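Local coordinates for GGDEF family protein (Vibrio cholerae, PDB 5GZS), which is a diguanylate cyclase, probably making cyclic di-GMP in the cytoplasm, whose periplasmic portion, modelled here, binds arginine in a solute-binding-protein-like domain, at residues A302-Y308 and A414-N420; R246-V252 and I442-Y446; F70-T74 and E183-H187; N51-A55 and H175-L179. All coordinates share one frame; numbering follows the deposited sequence.

Interaction 1: A302-Y308 and A414-N420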
loop_
_atom_site.group_PDB
_atom_site.type_symbol
_atom_site.label_atom_id
_atom_site.label_comp_id
_atom_site.label_asym_id
_atom_site.label_seq_id
_atom_site.Cartn_x
_atom_site.Cartn_y
_atom_site.Cartn_z
ATOM N N ALA A 302 20.421 20.441 3.525
ATOM C CA ALA A 302 19.786 20.605 4.826
ATOM C C ALA A 302 19.652 19.257 5.522
ATOM O O ALA A 302 19.787 18.211 4.901
ATOM C CB ALA A 302 18.434 21.272 4.677
ATOM N N TYR A 303 19.414 19.296 6.825
ATOM C CA TYR A 303 19.126 18.103 7.607
ATOM C C TYR A 303 17.628 17.892 7.572
ATOM O O TYR A 303 16.878 18.872 7.554
ATOM C CB TYR A 303 19.609 18.271 9.042
ATOM C CG TYR A 303 21.111 18.305 9.233
ATOM C CD1 TYR A 303 21.939 17.385 8.604
ATOM C CD2 TYR A 303 21.695 19.244 10.061
ATOM C CE1 TYR A 303 23.312 17.409 8.806
ATOM C CE2 TYR A 303 23.052 19.275 10.265
ATOM C CZ TYR A 303 23.864 18.354 9.645
ATOM O OH TYR A 303 25.235 18.390 9.843
ATOM N N PHE A 304 17.177 16.637 7.591
ATOM C CA PHE A 304 15.758 16.343 7.373
ATOM C C PHE A 304 15.129 15.468 8.444
ATOM O O PHE A 304 15.682 14.442 8.799
ATOM C CB PHE A 304 15.562 15.654 6.017
ATOM C CG PHE A 304 15.946 16.501 4.839
ATOM C CD1 PHE A 304 15.045 17.394 4.296
ATOM C CD2 PHE A 304 17.202 16.384 4.257
ATOM C CE1 PHE A 304 15.391 18.174 3.209
ATOM C CE2 PHE A 304 17.559 17.169 3.160
ATOM C CZ PHE A 304 16.650 18.065 2.640
ATOM N N SER A 305 13.969 15.865 8.952
ATOM C CA SER A 305 13.191 14.983 9.819
ATOM C C SER A 305 12.715 13.843 8.963
ATOM O O SER A 305 12.781 13.954 7.743
ATOM C CB SER A 305 11.974 15.684 10.413
ATOM O OG SER A 305 10.940 15.734 9.432
ATOM N N GLU A 306 12.210 12.777 9.591
ATOM C CA GLU A 306 11.499 11.713 8.884
ATOM C C GLU A 306 10.318 12.334 8.183
ATOM O O GLU A 306 9.900 13.419 8.574
ATOM C CB GLU A 306 11.024 10.613 9.845
ATOM C CG GLU A 306 12.136 9.694 10.376
ATOM C CD GLU A 306 11.609 8.674 11.372
ATOM O OE1 GLU A 306 10.363 8.585 11.505
ATOM O OE2 GLU A 306 12.428 7.974 12.023
ATOM N N SER A 307 9.783 11.665 7.157
ATOM C CA SER A 307 8.629 12.187 6.408
ATOM C C SER A 307 7.391 12.280 7.292
ATOM O O SER A 307 7.299 11.576 8.277
ATOM C CB SER A 307 8.324 11.313 5.197
ATOM O OG SER A 307 9.522 10.907 4.566
ATOM N N TYR A 308 6.446 13.150 6.945
ATOM C CA TYR A 308 5.191 13.235 7.694
ATOM C C TYR A 308 3.993 13.292 6.760
ATOM O O TYR A 308 2.846 13.357 7.201
ATOM C CB TYR A 308 5.188 14.449 8.632
ATOM C CG TYR A 308 5.279 15.809 7.966
ATOM C CD1 TYR A 308 4.130 16.490 7.566
ATOM C CD2 TYR A 308 6.506 16.423 7.755
ATOM C CE1 TYR A 308 4.205 17.734 6.963
ATOM C CE2 TYR A 308 6.592 17.674 7.156
ATOM C CZ TYR A 308 5.437 18.319 6.761
ATOM O OH TYR A 308 5.518 19.559 6.166
ATOM N N ALA A 414 9.102 16.318 4.320
ATOM C CA ALA A 414 9.752 16.389 5.634
ATOM C C ALA A 414 9.923 17.820 6.080
ATOM O O ALA A 414 9.625 18.755 5.327
ATOM C CB ALA A 414 11.104 15.714 5.607
ATOM N N ILE A 415 10.412 17.976 7.310
ATOM C CA ILE A 415 10.914 19.259 7.797
ATOM C C ILE A 415 12.401 19.328 7.522
ATOM O O ILE A 415 13.134 18.359 7.780
ATOM C CB ILE A 415 10.704 19.451 9.309
ATOM C CG1 ILE A 415 9.261 19.171 9.722
ATOM C CG2 ILE A 415 11.117 20.839 9.727
ATOM C CD1 ILE A 415 9.067 19.294 11.212
ATOM N N GLY A 416 12.851 20.470 7.011
ATOM C CA GLY A 416 14.264 20.700 6.731
ATOM C C GLY A 416 14.845 21.565 7.819
ATOM O O GLY A 416 14.150 22.443 8.340
ATOM N N PHE A 417 16.104 21.327 8.180
ATOM C CA PHE A 417 16.743 22.122 9.247
ATOM C C PHE A 417 18.046 22.605 8.722
ATOM O O PHE A 417 18.678 21.908 7.924
ATOM C CB PHE A 417 16.982 21.319 10.530
ATOM C CG PHE A 417 15.732 20.732 11.139
ATOM C CD1 PHE A 417 15.187 19.561 10.639
ATOM C CD2 PHE A 417 15.118 21.350 12.222
ATOM C CE1 PHE A 417 14.049 19.013 11.201
ATOM C CE2 PHE A 417 13.976 20.804 12.800
ATOM C CZ PHE A 417 13.441 19.632 12.287
ATOM N N ALA A 418 18.438 23.802 9.144
ATOM C CA ALA A 418 19.649 24.424 8.659
ATOM C C ALA A 418 20.823 23.532 8.979
ATOM O O ALA A 418 20.864 22.898 10.042
ATOM C CB ALA A 418 19.832 25.781 9.283
ATOM N N LYS A 419 21.774 23.489 8.052
ATOM C CA LYS A 419 22.962 22.665 8.186
ATOM C C LYS A 419 23.966 23.240 9.188
ATOM O O LYS A 419 25.012 23.755 8.816
ATOM C CB LYS A 419 23.612 22.507 6.823
ATOM C CG LYS A 419 23.331 21.214 6.119
ATOM C CD LYS A 419 24.243 20.133 6.670
ATOM C CE LYS A 419 24.910 19.388 5.543
ATOM N NZ LYS A 419 23.895 18.724 4.704
ATOM N N ASN A 420 23.649 23.164 10.470
ATOM C CA ASN A 420 24.630 23.523 11.489
ATOM C C ASN A 420 24.392 22.599 12.681
ATOM O O ASN A 420 23.473 21.804 12.613
ATOM C CB ASN A 420 24.537 25.022 11.846
ATOM C CG ASN A 420 23.127 25.463 12.203
ATOM O OD1 ASN A 420 22.325 24.706 12.769
ATOM N ND2 ASN A 420 22.820 26.709 11.862
#
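Ser305 turns its OG between its own backbone N and carbonyl carbon (chi1 79°), and from there the hydroxyl faces the incoming edge of 414-420. Ile415 N donates to Ser305 OG over 3.1 Å along a nearly straight path, 165° at the hydrogen, while Ser305 OG in turn donates to Glu306 O. This adds a side-chain rung beside the backbone bonds. Tyr308, with chi1 at 63°, brings the edge of its ring against the Ala414-Ile415 peptide, CE2 lying 3.5 Å from Ala414 C, and its OH reaches Ser249 on helix 248-259. Between these groups and the far end runs an antiparallel beta ladder. Tyr303 and Phe417 form a hydrogen-bonded pair, with Phe417 N donating to Tyr303 O and Tyr303 N to Phe417 O at 2.9 Å; Phe304 and Gly416 follow as a non-hydrogen-bonded pair. Ser305 N then donates to Ile415 O, also 2.9 Å. Strand 303-304 is by this ladder an outer strand of a five-stranded mixed sheet of the second solute-binding-protein-like domain, and strand 414-417 joins it to 288-292. On the face bearing Tyr303 and Phe417, helix 421-435 packs against both residues; the Phe417 ring turns its edge to Tyr303 O and Ser305 N, its CE1 lying 4.0 Å from Ser305 CB. The bent chain of Lys419 crosses Tyr303 at about a right angle and lays CD over one ring face, 3.7 Å from the centroid, a CH-pi contact. Asn420 O sits at the edge of that ring, 3.5 Å from Tyr303 CE2, and Lys419 NZ continues to Asn300 O.

Interaction 2: R246-V252 and I442-Y446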
loop_
_atom_site.group_PDB
_atom_site.type_symbol
_atom_site.label_atom_id
_atom_site.label_comp_id
_atom_site.label_asym_id
_atom_site.label_seq_id
_atom_site.Cartn_x
_atom_site.Cartn_y
_atom_site.Cartn_z
ATOM N N ARG A 246 -2.289 28.321 6.850
ATOM C CA ARG A 246 -1.859 27.686 8.100
ATOM C C ARG A 246 -2.457 26.264 8.266
ATOM O O ARG A 246 -3.398 26.062 9.038
ATOM C CB ARG A 246 -2.228 28.585 9.291
ATOM C CG ARG A 246 -1.619 29.995 9.222
ATOM C CD ARG A 246 -1.547 30.603 10.599
ATOM N NE ARG A 246 -2.747 30.261 11.358
ATOM C CZ ARG A 246 -2.914 30.488 12.660
ATOM N NH1 ARG A 246 -1.956 31.064 13.369
ATOM N NH2 ARG A 246 -4.045 30.130 13.256
ATOM N N GLY A 247 -1.903 25.283 7.548
ATOM C CA GLY A 247 -2.496 23.952 7.480
ATOM C C GLY A 247 -1.654 22.761 7.924
ATOM O O GLY A 247 -1.168 22.733 9.052
ATOM N N ILE A 248 -1.497 21.765 7.052
ATOM C CA ILE A 248 -0.855 20.512 7.445
ATOM C C ILE A 248 0.529 20.747 8.019
ATOM O O ILE A 248 0.811 20.361 9.150
ATOM C CB ILE A 248 -0.714 19.525 6.270
ATOM C CG1 ILE A 248 -2.053 18.875 5.940
ATOM C CG2 ILE A 248 0.283 18.415 6.600
ATOM C CD1 ILE A 248 -1.963 17.762 4.910
ATOM N N SER A 249 1.394 21.383 7.236
ATOM C CA SER A 249 2.772 21.563 7.660
ATOM C C SER A 249 2.873 22.402 8.927
ATOM O O SER A 249 3.722 22.149 9.761
ATOM C CB SER A 249 3.602 22.189 6.536
ATOM O OG SER A 249 3.783 21.267 5.475
ATOM N N ALA A 250 2.009 23.392 9.090
ATOM C CA ALA A 250 2.159 24.297 10.230
ATOM C C ALA A 250 1.804 23.590 11.524
ATOM O O ALA A 250 2.500 23.742 12.529
ATOM C CB ALA A 250 1.319 25.528 10.057
ATOM N N ASP A 251 0.725 22.809 11.477
ATOM C CA ASP A 251 0.291 22.012 12.616
ATOM C C ASP A 251 1.375 21.004 13.001
ATOM O O ASP A 251 1.691 20.862 14.175
ATOM C CB ASP A 251 -1.028 21.283 12.307
ATOM C CG ASP A 251 -2.255 22.209 12.383
ATOM O OD1 ASP A 251 -2.085 23.451 12.432
ATOM O OD2 ASP A 251 -3.396 21.689 12.356
ATOM N N VAL A 252 1.952 20.309 12.027
ATOM C CA VAL A 252 2.934 19.305 12.374
ATOM C C VAL A 252 4.151 19.959 13.018
ATOM O O VAL A 252 4.695 19.444 14.013
ATOM C CB VAL A 252 3.388 18.501 11.166
ATOM C CG1 VAL A 252 4.437 17.491 11.590
ATOM C CG2 VAL A 252 2.189 17.838 10.497
ATOM N N ILE A 442 -4.548 15.434 11.515
ATOM C CA ILE A 442 -4.228 16.739 10.982
ATOM C C ILE A 442 -4.473 16.734 9.494
ATOM O O ILE A 442 -5.043 17.675 8.908
ATOM C CB ILE A 442 -2.758 17.079 11.272
ATOM C CG1 ILE A 442 -2.550 17.373 12.743
ATOM C CG2 ILE A 442 -2.308 18.295 10.499
ATOM C CD1 ILE A 442 -1.145 17.114 13.203
ATOM N N ILE A 443 -4.043 15.656 8.874
ATOM C CA ILE A 443 -4.152 15.578 7.452
ATOM C C ILE A 443 -5.608 15.618 7.122
ATOM O O ILE A 443 -5.999 16.295 6.202
ATOM C CB ILE A 443 -3.514 14.323 6.880
ATOM C CG1 ILE A 443 -2.021 14.387 7.073
ATOM C CG2 ILE A 443 -3.812 14.215 5.406
ATOM C CD1 ILE A 443 -1.326 13.168 6.561
ATOM N N HIS A 444 -6.400 14.834 7.822
ATOM C CA HIS A 444 -7.783 14.811 7.494
ATOM C C HIS A 444 -8.259 16.219 7.497
ATOM O O HIS A 444 -8.719 16.710 6.484
ATOM C CB HIS A 444 -8.601 14.020 8.479
ATOM C CG HIS A 444 -10.060 14.087 8.189
ATOM N ND1 HIS A 444 -10.541 14.432 6.948
ATOM C CD2 HIS A 444 -11.141 13.889 8.969
ATOM C CE1 HIS A 444 -11.858 14.431 6.974
ATOM N NE2 HIS A 444 -12.248 14.111 8.189
ATOM N N THR A 445 -8.136 16.854 8.654
ATOM C CA THR A 445 -8.630 18.198 8.907
ATOM C C THR A 445 -8.514 19.095 7.722
ATOM O O THR A 445 -9.274 20.014 7.573
ATOM C CB THR A 445 -7.883 18.843 10.082
ATOM O OG1 THR A 445 -8.106 18.069 11.257
ATOM C CG2 THR A 445 -8.379 20.228 10.338
ATOM N N TYR A 446 -7.577 18.780 6.849
ATOM C CA TYR A 446 -7.262 19.651 5.747
ATOM C C TYR A 446 -7.520 19.018 4.382
ATOM O O TYR A 446 -7.907 17.855 4.273
ATOM C CB TYR A 446 -5.803 20.087 5.859
ATOM C CG TYR A 446 -5.514 20.958 7.051
ATOM C CD1 TYR A 446 -5.906 22.262 7.067
ATOM C CD2 TYR A 446 -4.853 20.473 8.156
ATOM C CE1 TYR A 446 -5.651 23.064 8.144
ATOM C CE2 TYR A 446 -4.597 21.274 9.239
ATOM C CZ TYR A 446 -5.002 22.572 9.218
ATOM O OH TYR A 446 -4.769 23.418 10.256
#
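Tyr446 OH, at the very C-terminus of the modelled chain, donates a hydrogen bond of 3.0 Å to Asp251 OD2. The phenol approaches that oxygen from above the carboxylate plane, about 45° out of it, and the carboxylate and ring planes stand 66° apart. Arg246 O is also close, 3.2 Å from Tyr446 OH, so the hydroxyl lies between a side chain in the first turn of helix 248-259 and the backbone just ahead of that helix. The ring is placed by its faces as well as by its OH. Gly247, the N-cap residue, sets its CA over one face, 3.6 Å from the centroid, in a CH-pi contact. Ile248 N stands above the same face, offset toward the rim, and Thr445 CG2 rests over the centre of the opposite face. Beyond the ring the contact turns apolar. Ile248 keeps CG1 beside its backbone N (chi1 -76°) and extends CD1 to Ile443 CG1 at 4.0 Å, while its CG1 passes Tyr446 CD2 at 3.9 Å. Ile442 presses CG2 against Asp251 CB, 3.7 Å away, and its CD1 lies 4.4 Å from Val252 CG2. The start of helix 248-259 is thereby joined to the end of helix 439-445, the last helix of the modelled chain. Asp251 pairs a methylene packed on isoleucine with a carboxylate that accepts a hydrogen bond from the phenol; this bond would probably stabilise its ionised form and hold the terminal ring against Gly247.

Interaction 3: F70-T74 and E183-H187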
loop_
_atom_site.group_PDB
_atom_site.type_symbol
_atom_site.label_atom_id
_atom_site.label_comp_id
_atom_site.label_asym_id
_atom_site.label_seq_id
_atom_site.Cartn_x
_atom_site.Cartn_y
_atom_site.Cartn_z
ATOM N N PHE A 70 -14.947 -15.525 29.909
ATOM C CA PHE A 70 -14.690 -14.152 29.469
ATOM C C PHE A 70 -15.894 -13.244 29.635
ATOM O O PHE A 70 -17.043 -13.676 29.457
ATOM C CB PHE A 70 -14.274 -14.120 27.989
ATOM C CG PHE A 70 -12.860 -14.559 27.741
ATOM C CD1 PHE A 70 -12.530 -15.902 27.743
ATOM C CD2 PHE A 70 -11.862 -13.626 27.500
ATOM C CE1 PHE A 70 -11.232 -16.301 27.524
ATOM C CE2 PHE A 70 -10.565 -14.021 27.296
ATOM C CZ PHE A 70 -10.248 -15.357 27.296
ATOM N N SER A 71 -15.625 -11.988 29.965
ATOM C CA SER A 71 -16.584 -10.933 29.713
ATOM C C SER A 71 -16.420 -10.523 28.267
ATOM O O SER A 71 -15.454 -10.911 27.605
ATOM C CB SER A 71 -16.352 -9.713 30.604
ATOM O OG SER A 71 -15.449 -8.821 29.954
ATOM N N ARG A 72 -17.353 -9.712 27.793
ATOM C CA ARG A 72 -17.233 -9.108 26.487
ATOM C C ARG A 72 -16.171 -8.010 26.567
ATOM O O ARG A 72 -15.864 -7.535 27.657
ATOM C CB ARG A 72 -18.594 -8.591 26.042
ATOM C CG ARG A 72 -19.644 -9.697 26.095
ATOM C CD ARG A 72 -20.895 -9.368 25.320
ATOM N NE ARG A 72 -21.214 -10.444 24.400
ATOM C CZ ARG A 72 -21.865 -11.542 24.747
ATOM N NH1 ARG A 72 -22.280 -11.692 25.999
ATOM N NH2 ARG A 72 -22.103 -12.484 23.841
ATOM N N PRO A 73 -15.552 -7.657 25.430
ATOM C CA PRO A 73 -14.424 -6.723 25.486
ATOM C C PRO A 73 -14.809 -5.418 26.167
ATOM O O PRO A 73 -15.920 -4.946 25.955
ATOM C CB PRO A 73 -14.058 -6.511 24.010
ATOM C CG PRO A 73 -15.118 -7.192 23.220
ATOM C CD PRO A 73 -15.695 -8.249 24.093
ATOM N N THR A 74 -13.920 -4.868 26.992
ATOM C CA THR A 74 -14.283 -3.744 27.844
ATOM C C THR A 74 -13.502 -2.520 27.454
ATOM O O THR A 74 -13.888 -1.408 27.815
ATOM C CB THR A 74 -14.050 -4.040 29.369
ATOM O OG1 THR A 74 -12.693 -4.454 29.603
ATOM C CG2 THR A 74 -14.973 -5.153 29.850
ATOM N N GLU A 183 -19.207 -5.963 33.569
ATOM C CA GLU A 183 -19.280 -5.734 32.139
ATOM C C GLU A 183 -20.192 -4.563 31.805
ATOM O O GLU A 183 -19.783 -3.640 31.098
ATOM C CB GLU A 183 -19.771 -6.980 31.412
ATOM C CG GLU A 183 -19.659 -6.842 29.910
ATOM C CD GLU A 183 -20.073 -8.099 29.164
ATOM O OE1 GLU A 183 -21.024 -8.023 28.360
ATOM O OE2 GLU A 183 -19.443 -9.156 29.369
ATOM N N LYS A 184 -21.410 -4.583 32.337
ATOM C CA LYS A 184 -22.391 -3.558 31.991
ATOM C C LYS A 184 -21.983 -2.169 32.484
ATOM O O LYS A 184 -22.292 -1.148 31.855
ATOM C CB LYS A 184 -23.761 -3.932 32.547
ATOM C CG LYS A 184 -24.891 -2.951 32.173
ATOM C CD LYS A 184 -26.267 -3.428 32.704
ATOM C CE LYS A 184 -27.371 -2.365 32.560
ATOM N NZ LYS A 184 -27.724 -2.020 31.143
ATOM N N TYR A 185 -21.274 -2.133 33.609
ATOM C CA TYR A 185 -20.839 -0.867 34.184
ATOM C C TYR A 185 -19.718 -0.259 33.339
ATOM O O TYR A 185 -19.654 0.970 33.151
ATOM C CB TYR A 185 -20.379 -1.078 35.632
ATOM C CG TYR A 185 -19.669 0.105 36.243
ATOM C CD1 TYR A 185 -20.364 1.274 36.574
ATOM C CD2 TYR A 185 -18.310 0.056 36.501
ATOM C CE1 TYR A 185 -19.717 2.349 37.123
ATOM C CE2 TYR A 185 -17.658 1.135 37.064
ATOM C CZ TYR A 185 -18.364 2.266 37.379
ATOM O OH TYR A 185 -17.697 3.330 37.926
ATOM N N ALA A 186 -18.845 -1.137 32.832
ATOM C CA ALA A 186 -17.650 -0.730 32.094
ATOM C C ALA A 186 -18.014 -0.092 30.770
ATOM O O ALA A 186 -17.278 0.746 30.247
ATOM C CB ALA A 186 -16.759 -1.912 31.858
ATOM N N HIS A 187 -19.157 -0.506 30.227
ATOM C CA HIS A 187 -19.600 -0.027 28.928
ATOM C C HIS A 187 -20.346 1.283 29.047
ATOM O O HIS A 187 -20.714 1.889 28.029
ATOM C CB HIS A 187 -20.475 -1.064 28.254
ATOM C CG HIS A 187 -19.694 -2.169 27.612
ATOM N ND1 HIS A 187 -20.117 -3.483 27.604
ATOM C CD2 HIS A 187 -18.508 -2.151 26.956
ATOM C CE1 HIS A 187 -19.227 -4.225 26.970
ATOM N NE2 HIS A 187 -18.243 -3.441 26.563
#
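Glu183 and Arg72 cross at a slant, guanidinium and carboxylate planes 74° apart, and the acid meets the arginine's backbone and aliphatic stem instead of its charged end. Glu183 CG swings anti to its backbone N and the chain runs out straight, carrying OE2 to Arg72 N. That bond is 2.7 Å long and practically linear, 176° at the hydrogen, yet the N-H comes down on OE2 from well above the carboxylate plane. The CB-CG-CD stem of Arg72 lies beside the carboxylate, whereas Arg72 NH1 remains 4.5 Å from Glu183 OE1, too long for a salt bridge. One helical turn later the imidazole of His187 presents its edge to the strand: NE2 donates to Pro73 O over 2.8 Å, within the carbonyl plane though tilted 17° from the ring plane. Alongside, Thr74 CG2 touches Ala186 CB at 4.2 Å. Pro354 and Ile357 of the second subunit pack on Pro73 and Arg72. Helix 176-186 is thus bound by side-chain-to-backbone bonds to 69-75, an outer strand of a three-stranded antiparallel sheet, in the arginine-binding domain of the family 3 solute-binding type.

Interaction 4: N51-A55 and H175-L179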
loop_
_atom_site.group_PDB
_atom_site.type_symbol
_atom_site.label_atom_id
_atom_site.label_comp_id
_atom_site.label_asym_id
_atom_site.label_seq_id
_atom_site.Cartn_x
_atom_site.Cartn_y
_atom_site.Cartn_z
ATOM N N ASN A 51 -6.393 -18.996 41.702
ATOM C CA ASN A 51 -5.636 -18.237 42.697
ATOM C C ASN A 51 -5.867 -16.750 42.571
ATOM O O ASN A 51 -5.332 -15.962 43.349
ATOM C CB ASN A 51 -4.143 -18.531 42.597
ATOM C CG ASN A 51 -3.738 -19.688 43.464
ATOM O OD1 ASN A 51 -3.986 -20.835 43.114
ATOM N ND2 ASN A 51 -3.137 -19.397 44.617
ATOM N N ALA A 52 -6.658 -16.379 41.571
ATOM C CA ALA A 52 -7.019 -14.989 41.321
ATOM C C ALA A 52 -8.435 -14.937 40.740
ATOM O O ALA A 52 -8.816 -15.809 39.948
ATOM C CB ALA A 52 -6.017 -14.343 40.385
ATOM N N ASP A 53 -9.216 -13.943 41.157
ATOM C CA ASP A 53 -10.641 -13.894 40.833
ATOM C C ASP A 53 -10.909 -13.174 39.518
ATOM O O ASP A 53 -11.861 -13.493 38.797
ATOM C CB ASP A 53 -11.425 -13.209 41.964
ATOM C CG ASP A 53 -11.503 -14.054 43.224
ATOM O OD1 ASP A 53 -12.166 -15.113 43.192
ATOM O OD2 ASP A 53 -10.922 -13.657 44.253
ATOM N N PHE A 54 -10.076 -12.183 39.219
ATOM C CA PHE A 54 -10.254 -11.375 38.025
ATOM C C PHE A 54 -8.929 -11.010 37.396
ATOM O O PHE A 54 -7.925 -10.822 38.078
ATOM C CB PHE A 54 -10.986 -10.073 38.343
ATOM C CG PHE A 54 -12.442 -10.229 38.626
ATOM C CD1 PHE A 54 -13.345 -10.417 37.594
ATOM C CD2 PHE A 54 -12.918 -10.127 39.926
ATOM C CE1 PHE A 54 -14.691 -10.534 37.856
ATOM C CE2 PHE A 54 -14.262 -10.240 40.193
ATOM C CZ PHE A 54 -15.150 -10.443 39.161
ATOM N N ALA A 55 -8.947 -10.858 36.084
ATOM C CA ALA A 55 -7.831 -10.245 35.397
ATOM C C ALA A 55 -8.360 -9.462 34.192
ATOM O O ALA A 55 -9.385 -9.832 33.593
ATOM C CB ALA A 55 -6.821 -11.298 34.976
ATOM N N HIS A 175 -17.408 -16.326 38.965
ATOM C CA HIS A 175 -18.054 -15.063 39.354
ATOM C C HIS A 175 -19.085 -14.560 38.345
ATOM O O HIS A 175 -19.216 -13.345 38.131
ATOM C CB HIS A 175 -17.002 -13.972 39.579
ATOM C CG HIS A 175 -16.076 -14.262 40.717
ATOM N ND1 HIS A 175 -16.499 -14.306 42.028
ATOM C CD2 HIS A 175 -14.746 -14.511 40.740
ATOM C CE1 HIS A 175 -15.470 -14.581 42.810
ATOM N NE2 HIS A 175 -14.395 -14.713 42.055
ATOM N N SER A 176 -19.816 -15.498 37.749
ATOM C CA SER A 176 -20.759 -15.226 36.663
ATOM C C SER A 176 -21.619 -13.970 36.812
ATOM O O SER A 176 -21.685 -13.149 35.896
ATOM C CB SER A 176 -21.681 -16.434 36.468
ATOM O OG SER A 176 -21.079 -17.368 35.591
ATOM N N ALA A 177 -22.284 -13.816 37.948
ATOM C CA ALA A 177 -23.219 -12.716 38.091
ATOM C C ALA A 177 -22.452 -11.414 38.193
ATOM O O ALA A 177 -22.805 -10.425 37.552
ATOM C CB ALA A 177 -24.093 -12.914 39.292
ATOM N N LEU A 178 -21.381 -11.434 38.988
ATOM C CA LEU A 178 -20.576 -10.243 39.237
ATOM C C LEU A 178 -19.884 -9.763 37.962
ATOM O O LEU A 178 -19.752 -8.553 37.727
ATOM C CB LEU A 178 -19.541 -10.513 40.338
ATOM C CG LEU A 178 -18.761 -9.268 40.753
ATOM C CD1 LEU A 178 -19.763 -8.200 41.072
ATOM C CD2 LEU A 178 -17.849 -9.504 41.946
ATOM N N LEU A 179 -19.457 -10.713 37.135
ATOM C CA LEU A 179 -18.775 -10.370 35.887
ATOM C C LEU A 179 -19.731 -9.641 34.948
ATOM O O LEU A 179 -19.327 -8.717 34.230
ATOM C CB LEU A 179 -18.216 -11.613 35.202
ATOM C CG LEU A 179 -17.289 -11.269 34.029
ATOM C CD1 LEU A 179 -15.944 -10.705 34.510
ATOM C CD2 LEU A 179 -17.096 -12.453 33.063
#
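A histidine-carboxylate hydrogen bond ties the loop that leads into strand 55-58 to the N-cap of helix 176-186, in the domain that holds the bound arginine. His175 NE2 donates to Asp53 OD1 at 2.5 Å, 167° at the hydrogen. The oxygen lies in the imidazole plane, whereas the N-H meets the carboxylate from above its plane; the two flat groups are turned 69° against each other. Asp53 OD2 has a second partner in Lys7 N, so both carboxylate oxygens are held, and the pairing would probably favour a positively charged imidazole. This is the solute-binding-protein-like lobe in which strands 6-10 and 166-170 flank the loop and pack on Phe54. Its ring lies near parallel to that of His175, planes 20° apart, but the two are offset so far that little of either ring lies over the other, with centroids 5.2 Å apart. What the phenyl offers the helix is chiefly its rim. Leu179, whose CG is anti to the backbone N, runs antiparallel alongside Phe54 and brings CD1 to the ring edge, 3.6 Å from CE1. Leu178 crosses Phe54 at about a right angle, its CD2 reaching Phe54 CZ at 4.0 Å.

How the interactions relate
Two pairs of contacts emerge, one in each solute-binding-protein-like region. Interactions 3 and 4 share helix 176-186, with centres about 12 Å apart, and Leu179 CD2 packs on the Phe70-Ser71 backbone to join them. Interactions 1 and 2 meet where Tyr308 reaches Ser249, Ile248 and Val252. Chemistry follows place. The partly buried sheet pairing of 302-308 with 414-420 rests mostly on backbone bonds, with one serine hydroxyl, whereas interaction 2 joins two helices, interaction 3 a helix to a strand and interaction 4 a helix to a loop, each through one or two polar side chains plus apolar contacts. Interaction 2 is partly exposed at the C-terminus, and interaction 3 borders the second subunit.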